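PDB 4DUN: putative phenazine biosynthesis PhzC/PhzF protein from Clostridium difficile, which is probably an isomerase of the PhzF family, although its substrate and the reaction it carries out are not established. Local coordinates for residues F116-P128 and P138-L150. Sequence-based numbering, arbitrary orientation. Where two conformers were deposited one is given.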
ATOM      1  N   PHE A 116       4.777  28.964   1.895  0.50 18.91           N
ATOM      2  CA  PHE A 116       3.384  28.875   1.444  0.50 20.00           C
ATOM      3  C   PHE A 116       2.623  30.181   1.709  0.50 24.32           C
ATOM      4  O   PHE A 116       3.026  30.923   2.597  0.50 22.88           O
ATOM      5  CB  PHE A 116       2.693  27.716   2.212  0.50 21.52           C
ATOM      6  CG  PHE A 116       3.006  26.268   1.862  0.50 22.01           C
ATOM      7  CD1 PHE A 116       3.887  25.952   0.831  0.50 24.70           C
ATOM      8  CD2 PHE A 116       2.393  25.223   2.546  0.50 23.05           C
ATOM      9  CE1 PHE A 116       4.163  24.620   0.506  0.50 24.39           C
ATOM     10  CE2 PHE A 116       2.664  23.889   2.214  0.50 25.46           C
ATOM     11  CZ  PHE A 116       3.542  23.599   1.192  0.50 23.31           C
ATOM     12  N   PRO A 117       1.502  30.484   0.999  1.00 24.20           N
ATOM     13  CA  PRO A 117       0.743  31.707   1.317  1.00 24.88           C
ATOM     14  C   PRO A 117       0.062  31.578   2.684  1.00 28.29           C
ATOM     15  O   PRO A 117      -0.346  30.481   3.067  1.00 27.50           O
ATOM     16  CB  PRO A 117      -0.281  31.778   0.177  1.00 27.27           C
ATOM     17  CG  PRO A 117      -0.521  30.356  -0.184  1.00 31.84           C
ATOM     18  CD  PRO A 117       0.842  29.725  -0.096  1.00 26.72           C
ATOM     19  N   GLU A 118       0.023  32.678   3.445  1.00 18.05           N
ATOM     20  CA  GLU A 118      -0.656  32.744   4.735  1.00 17.99           C
ATOM     21  C   GLU A 118      -2.141  32.881   4.442  1.00 23.01           C
ATOM     22  O   GLU A 118      -2.519  33.716   3.622  1.00 23.35           O
ATOM     23  CB  GLU A 118      -0.120  33.926   5.556  1.00 20.36           C
ATOM     24  CG  GLU A 118      -0.823  34.070   6.895  1.00 27.39           C
ATOM     25  CD  GLU A 118      -0.046  34.888   7.901  1.00 49.45           C
ATOM     26  OE1 GLU A 118       0.211  36.077   7.617  1.00 40.17           O
ATOM     27  OE2 GLU A 118       0.339  34.331   8.954  1.00 56.05           O
ATOM     28  N   ILE A 119      -2.974  32.019   5.025  1.00 19.51           N
ATOM     29  CA  ILE A 119      -4.416  32.064   4.736  1.00 19.13           C
ATOM     30  C   ILE A 119      -5.202  32.041   6.056  1.00 23.04           C
ATOM     31  O   ILE A 119      -5.609  30.969   6.505  1.00 21.01           O
ATOM     32  CB  ILE A 119      -4.867  30.917   3.771  1.00 21.67           C
ATOM     33  CG1 ILE A 119      -4.008  30.825   2.484  1.00 22.71           C
ATOM     34  CG2 ILE A 119      -6.365  31.030   3.418  1.00 22.54           C
ATOM     35  CD1 ILE A 119      -4.124  29.477   1.721  1.00 30.60           C
ATOM     36  N   MET A 120      -5.446  33.221   6.657  1.00 20.98           N
ATOM     37  CA  MET A 120      -6.231  33.278   7.895  1.00 20.52           C
ATOM     38  C   MET A 120      -7.661  32.790   7.600  1.00 22.71           C
ATOM     39  O   MET A 120      -8.315  33.368   6.715  1.00 23.31           O
ATOM     40  CB  MET A 120      -6.241  34.706   8.491  1.00 23.11           C
ATOM     41  CG  MET A 120      -7.040  34.823   9.800  1.00 25.31           C
ATOM     42  SD  MET A 120      -6.305  33.840  11.153  1.00 27.82           S
ATOM     43  CE  MET A 120      -7.479  34.101  12.399  1.00 26.60           C
ATOM     44  N   PRO A 121      -8.134  31.697   8.260  1.00 19.74           N
ATOM     45  CA  PRO A 121      -9.485  31.206   7.959  1.00 19.30           C
ATOM     46  C   PRO A 121     -10.529  32.103   8.596  1.00 22.39           C
ATOM     47  O   PRO A 121     -10.193  32.899   9.476  1.00 21.09           O
ATOM     48  CB  PRO A 121      -9.502  29.806   8.577  1.00 20.20           C
ATOM     49  CG  PRO A 121      -8.570  29.913   9.763  1.00 23.28           C
ATOM     50  CD  PRO A 121      -7.481  30.868   9.311  1.00 19.64           C
ATOM     51  N   ILE A 122     -11.778  31.960   8.157  1.00 19.70           N
ATOM     52  CA  ILE A 122     -12.886  32.774   8.635  1.00 20.10           C
ATOM     53  C   ILE A 122     -13.793  31.931   9.522  1.00 23.62           C
ATOM     54  O   ILE A 122     -14.168  30.813   9.130  1.00 23.11           O
ATOM     55  CB  ILE A 122     -13.669  33.394   7.436  1.00 23.62           C
ATOM     56  CG1 ILE A 122     -12.793  34.451   6.701  1.00 25.34           C
ATOM     57  CG2 ILE A 122     -15.024  33.998   7.905  1.00 23.15           C
ATOM     58  CD1 ILE A 122     -13.452  35.130   5.525  1.00 36.19           C
ATOM     59  N   GLU A 123     -14.194  32.496  10.687  1.00 20.06           N
ATOM     60  CA  GLU A 123     -15.120  31.847  11.613  1.00 20.46           C
ATOM     61  C   GLU A 123     -16.498  31.709  10.975  1.00 24.03           C
ATOM     62  O   GLU A 123     -17.001  32.666  10.394  1.00 23.04           O
ATOM     63  CB  GLU A 123     -15.221  32.635  12.931  1.00 22.24           C
ATOM     64  CG  GLU A 123     -15.969  31.910  14.041  1.00 30.25           C
ATOM     65  CD  GLU A 123     -15.929  32.574  15.403  1.00 53.96           C
ATOM     66  OE1 GLU A 123     -15.596  33.780  15.486  1.00 43.12           O
ATOM     67  OE2 GLU A 123     -16.263  31.886  16.393  1.00 57.40           O
ATOM     68  N   ILE A 124     -17.104  30.518  11.069  1.00 21.94           N
ATOM     69  CA  ILE A 124     -18.440  30.301  10.500  1.00 22.93           C
ATOM     70  C   ILE A 124     -19.340  29.629  11.543  1.00 29.64           C
ATOM     71  O   ILE A 124     -18.862  29.160  12.579  1.00 29.67           O
ATOM     72  CB  ILE A 124     -18.423  29.478   9.173  1.00 25.67           C
ATOM     73  CG1 ILE A 124     -17.813  28.052   9.376  1.00 25.87           C
ATOM     74  CG2 ILE A 124     -17.753  30.252   8.021  1.00 26.46           C
ATOM     75  CD1 ILE A 124     -18.184  26.988   8.312  1.00 29.29           C
ATOM     76  N   GLU A 125     -20.629  29.565  11.236  1.00 29.45           N
ATOM     77  CA  GLU A 125     -21.634  28.866  12.017  1.00 31.08           C
ATOM     78  C   GLU A 125     -22.141  27.725  11.163  1.00 36.82           C
ATOM     79  O   GLU A 125     -22.608  27.963  10.049  1.00 38.93           O
ATOM     80  CB  GLU A 125     -22.778  29.805  12.425  1.00 33.65           C
ATOM     81  CG  GLU A 125     -22.473  30.658  13.641  1.00 42.50           C
ATOM     82  CD  GLU A 125     -23.377  31.861  13.834  1.00 59.58           C
ATOM     83  OE1 GLU A 125     -22.982  32.767  14.605  1.00 56.84           O
ATOM     84  OE2 GLU A 125     -24.462  31.916  13.205  1.00 40.22           O
ATOM     85  N   LEU A 126     -22.013  26.487  11.648  1.00 31.55           N
ATOM     86  CA  LEU A 126     -22.522  25.334  10.907  1.00 31.20           C
ATOM     87  C   LEU A 126     -24.026  25.244  11.053  1.00 37.30           C
ATOM     88  O   LEU A 126     -24.555  25.542  12.127  1.00 37.20           O
ATOM     89  CB  LEU A 126     -21.899  24.019  11.404  1.00 30.22           C
ATOM     90  CG  LEU A 126     -20.400  23.833  11.229  1.00 32.86           C
ATOM     91  CD1 LEU A 126     -19.960  22.560  11.882  1.00 32.67           C
ATOM     92  CD2 LEU A 126     -19.997  23.810   9.755  1.00 34.10           C
ATOM     93  N   SER A 127     -24.706  24.770   9.997  1.00 35.85           N
ATOM     94  CA  SER A 127     -26.143  24.513  10.007  1.00 37.58           C
ATOM     95  C   SER A 127     -26.424  23.324  10.943  1.00 43.44           C
ATOM     96  O   SER A 127     -25.519  22.502  11.127  1.00 41.37           O
ATOM     97  CB  SER A 127     -26.627  24.198   8.592  1.00 41.81           C
ATOM     98  OG  SER A 127     -26.073  22.972   8.135  1.00 48.49           O
ATOM     99  N   PRO A 128     -27.647  23.167  11.510  1.00 42.66           N
ATOM    100  CA  PRO A 128     -27.903  22.002  12.382  1.00 43.31           C
ATOM    101  C   PRO A 128     -27.517  20.654  11.744  1.00 46.97           C
ATOM    102  O   PRO A 128     -26.999  19.793  12.459  1.00 46.82           O
ATOM    103  CB  PRO A 128     -29.407  22.090  12.643  1.00 47.21           C
ATOM    104  CG  PRO A 128     -29.704  23.550  12.546  1.00 51.29           C
ATOM    105  CD  PRO A 128     -28.836  24.045  11.430  1.00 45.35           C
ATOM    106  N   PRO A 138     -17.326  21.157  18.742  1.00 26.24           N
ATOM    107  CA  PRO A 138     -16.135  22.014  18.829  1.00 24.90           C
ATOM    108  C   PRO A 138     -16.375  23.322  19.577  1.00 29.66           C
ATOM    109  O   PRO A 138     -17.523  23.746  19.725  1.00 28.69           O
ATOM    110  CB  PRO A 138     -15.781  22.282  17.358  1.00 25.97           C
ATOM    111  CG  PRO A 138     -17.061  22.158  16.630  1.00 30.89           C
ATOM    112  CD  PRO A 138     -17.930  21.189  17.398  1.00 28.04           C
ATOM    113  N   SER A 139     -15.288  23.952  20.063  0.50 26.99           N
ATOM    114  CA  SER A 139     -15.352  25.255  20.735  0.50 28.23           C
ATOM    115  C   SER A 139     -15.698  26.326  19.702  0.50 31.56           C
ATOM    116  O   SER A 139     -16.515  27.209  19.967  0.50 32.42           O
ATOM    117  CB  SER A 139     -14.020  25.587  21.405  0.50 32.43           C
ATOM    118  OG  SER A 139     -13.497  24.480  22.116  0.50 42.86           O
ATOM    119  N   ASP A 140     -15.089  26.210  18.507  1.00 26.49           N
ATOM    120  CA  ASP A 140     -15.262  27.136  17.381  1.00 25.64           C
ATOM    121  C   ASP A 140     -15.102  26.387  16.055  1.00 27.03           C
ATOM    122  O   ASP A 140     -14.506  25.305  16.006  1.00 24.95           O
ATOM    123  CB  ASP A 140     -14.228  28.287  17.463  1.00 26.87           C
ATOM    124  CG  ASP A 140     -14.472  29.298  18.575  1.00 48.39           C
ATOM    125  OD1 ASP A 140     -15.469  30.050  18.488  1.00 52.48           O
ATOM    126  OD2 ASP A 140     -13.644  29.360  19.514  1.00 53.09           O
ATOM    127  N   VAL A 141     -15.629  26.976  14.977  1.00 23.59           N
ATOM    128  CA  VAL A 141     -15.563  26.412  13.622  1.00 22.55           C
ATOM    129  C   VAL A 141     -15.016  27.494  12.680  1.00 25.12           C
ATOM    130  O   VAL A 141     -15.527  28.614  12.688  1.00 24.94           O
ATOM    131  CB  VAL A 141     -16.947  25.872  13.140  1.00 27.19           C
ATOM    132  CG1 VAL A 141     -16.848  25.297  11.733  1.00 26.59           C
ATOM    133  CG2 VAL A 141     -17.510  24.820  14.097  1.00 27.87           C
ATOM    134  N   TYR A 142     -13.976  27.164  11.888  1.00 22.31           N
ATOM    135  CA  TYR A 142     -13.364  28.082  10.917  1.00 21.86           C
ATOM    136  C   TYR A 142     -13.397  27.450   9.532  1.00 26.44           C
ATOM    137  O   TYR A 142     -13.506  26.221   9.396  1.00 25.84           O
ATOM    138  CB  TYR A 142     -11.933  28.482  11.320  1.00 22.73           C
ATOM    139  CG  TYR A 142     -11.913  29.447  12.482  1.00 26.50           C
ATOM    140  CD1 TYR A 142     -12.107  29.000  13.792  1.00 29.80           C
ATOM    141  CD2 TYR A 142     -11.703  30.808  12.279  1.00 27.97           C
ATOM    142  CE1 TYR A 142     -12.137  29.893  14.863  1.00 32.06           C
ATOM    143  CE2 TYR A 142     -11.706  31.707  13.345  1.00 29.77           C
ATOM    144  CZ  TYR A 142     -11.927  31.244  14.634  1.00 39.60           C
ATOM    145  OH  TYR A 142     -11.922  32.128  15.688  1.00 46.22           O
ATOM    146  N   SER A 143     -13.354  28.292   8.499  1.00 23.38           N
ATOM    147  CA  SER A 143     -13.509  27.800   7.141  1.00 23.05           C
ATOM    148  C   SER A 143     -12.474  28.349   6.195  1.00 25.63           C
ATOM    149  O   SER A 143     -12.130  29.530   6.250  1.00 24.88           O
ATOM    150  CB  SER A 143     -14.908  28.158   6.631  1.00 27.09           C
ATOM    151  OG  SER A 143     -15.165  27.725   5.303  1.00 30.13           O
ATOM    152  N   SER A 144     -11.977  27.477   5.303  0.50 21.13           N
ATOM    153  CA  SER A 144     -11.028  27.773   4.217  0.50 20.21           C
ATOM    154  C   SER A 144     -11.213  26.667   3.174  0.50 25.47           C
ATOM    155  O   SER A 144     -12.351  26.238   2.975  0.50 26.39           O
ATOM    156  CB  SER A 144      -9.596  27.862   4.746  0.50 20.48           C
ATOM    157  OG  SER A 144      -8.667  28.215   3.728  0.50 18.52           O
ATOM    158  N   ARG A 145     -10.135  26.181   2.526  1.00 23.57           N
ATOM    159  CA  ARG A 145     -10.215  25.055   1.574  1.00 23.53           C
ATOM    160  C   ARG A 145     -10.774  23.840   2.363  1.00 26.00           C
ATOM    161  O   ARG A 145     -11.646  23.108   1.887  1.00 26.25           O
ATOM    162  CB  ARG A 145      -8.824  24.752   0.998  1.00 24.08           C
ATOM    163  CG  ARG A 145      -8.796  23.548   0.053  1.00 29.40           C
ATOM    164  CD  ARG A 145      -7.396  23.009  -0.140  1.00 30.99           C
ATOM    165  NE  ARG A 145      -6.860  22.406   1.086  1.00 32.19           N
ATOM    166  CZ  ARG A 145      -5.604  21.997   1.225  1.00 40.36           C
ATOM    167  NH1 ARG A 145      -5.194  21.478   2.374  1.00 26.59           N
ATOM    168  NH2 ARG A 145      -4.753  22.089   0.211  1.00 30.41           N
ATOM    169  N   ASP A 146     -10.308  23.719   3.614  1.00 21.52           N
ATOM    170  CA  ASP A 146     -10.690  22.690   4.576  1.00 20.68           C
ATOM    171  C   ASP A 146     -11.569  23.267   5.684  1.00 24.37           C
ATOM    172  O   ASP A 146     -11.567  24.485   5.932  1.00 22.72           O
ATOM    173  CB  ASP A 146      -9.425  22.080   5.211  1.00 21.44           C
ATOM    174  CG  ASP A 146      -8.401  21.576   4.211  1.00 25.02           C
ATOM    175  OD1 ASP A 146      -8.754  20.702   3.391  1.00 27.80           O
ATOM    176  OD2 ASP A 146      -7.261  22.078   4.231  1.00 22.93           O
ATOM    177  N   LEU A 147     -12.306  22.380   6.367  1.00 21.40           N
ATOM    178  CA  LEU A 147     -13.113  22.755   7.528  1.00 20.61           C
ATOM    179  C   LEU A 147     -12.231  22.610   8.758  1.00 22.27           C
ATOM    180  O   LEU A 147     -11.537  21.593   8.901  1.00 21.71           O
ATOM    181  CB  LEU A 147     -14.368  21.876   7.648  1.00 21.63           C
ATOM    182  CG  LEU A 147     -15.296  22.157   8.829  1.00 25.24           C
ATOM    183  CD1 LEU A 147     -15.957  23.541   8.708  1.00 25.02           C
ATOM    184  CD2 LEU A 147     -16.402  21.082   8.910  1.00 30.37           C
ATOM    185  N   ILE A 148     -12.204  23.638   9.612  1.00 19.16           N
ATOM    186  CA  ILE A 148     -11.342  23.618  10.791  1.00 18.15           C
ATOM    187  C   ILE A 148     -12.207  23.585  12.040  1.00 22.24           C
ATOM    188  O   ILE A 148     -12.998  24.507  12.268  1.00 22.30           O
ATOM    189  CB  ILE A 148     -10.365  24.819  10.786  1.00 19.86           C
ATOM    190  CG1 ILE A 148      -9.513  24.812   9.482  1.00 21.89           C
ATOM    191  CG2 ILE A 148      -9.465  24.805  12.046  1.00 19.44           C
ATOM    192  CD1 ILE A 148      -8.978  26.129   9.081  1.00 29.49           C
ATOM    193  N   LEU A 149     -12.023  22.537  12.853  1.00 17.77           N
ATOM    194  CA  LEU A 149     -12.769  22.348  14.100  1.00 18.67           C
ATOM    195  C   LEU A 149     -11.853  22.517  15.279  1.00 24.51           C
ATOM    196  O   LEU A 149     -10.919  21.726  15.474  1.00 23.35           O
ATOM    197  CB  LEU A 149     -13.452  20.956  14.149  1.00 19.69           C
ATOM    198  CG  LEU A 149     -14.308  20.550  12.911  1.00 23.02           C
ATOM    199  CD1 LEU A 149     -14.812  19.111  13.030  1.00 24.44           C
ATOM    200  CD2 LEU A 149     -15.465  21.524  12.680  1.00 24.06           C
ATOM    201  N   LEU A 150     -12.084  23.582  16.044  1.00 22.45           N
ATOM    202  CA  LEU A 150     -11.293  23.834  17.239  1.00 22.07           C
ATOM    203  C   LEU A 150     -11.846  22.999  18.380  1.00 25.06           C
ATOM    204  O   LEU A 150     -12.991  23.200  18.797  1.00 24.04           O
ATOM    205  CB  LEU A 150     -11.258  25.341  17.595  1.00 22.68           C
ATOM    206  CG  LEU A 150     -10.577  25.679  18.935  1.00 27.94           C
ATOM    207  CD1 LEU A 150      -9.048  25.508  18.851  1.00 27.25           C
ATOM    208  CD2 LEU A 150     -10.946  27.059  19.411  1.00 31.12           C
TER
HETATM  209  O   HOH W   1     -17.505  29.120  15.303  0.50 26.41           O
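I124 and L126 reach over the edge of hairpin 140-150 and close round V141. The chi1 of I124 (60°) sets CG1 between backbone N and carbonyl carbon, against V141 CG1 at 3.8 Å, while CG2 rests on S143 CB. L126 crosses V141 at about a right angle, its CG 3.9 Å from V141 CG1, and CD2 reaches on to L147 CD1. At the other end P121 is the bump, resting across the shallow hollow that Y142 CB and I148 CD1 form side by side, its CB 3.7 Å from I148 CD1. Between them short antiparallel pairing links I122 N to S143 O (3.1 Å), S143 N to I122 O and I124 N to V141 O. E123, on the same face as Y142, lays CB over its ring, a CH-pi contact 4.1 Å from the centroid. E123 OE2 approaches D140 OD1 to 2.9 Å, carboxylate oxygens that would probably repel if both groups are ionised; a water takes the V141 N-H within hydrogen-bonding distance of I124 O and E123 OE2. Strand 122-123 lies as a short extra strand beside hairpin 140-150, whose strand 147-150 pairs parallel with 176-181; W173 touches I124, and Y213 of helix 207-218 meets Y142.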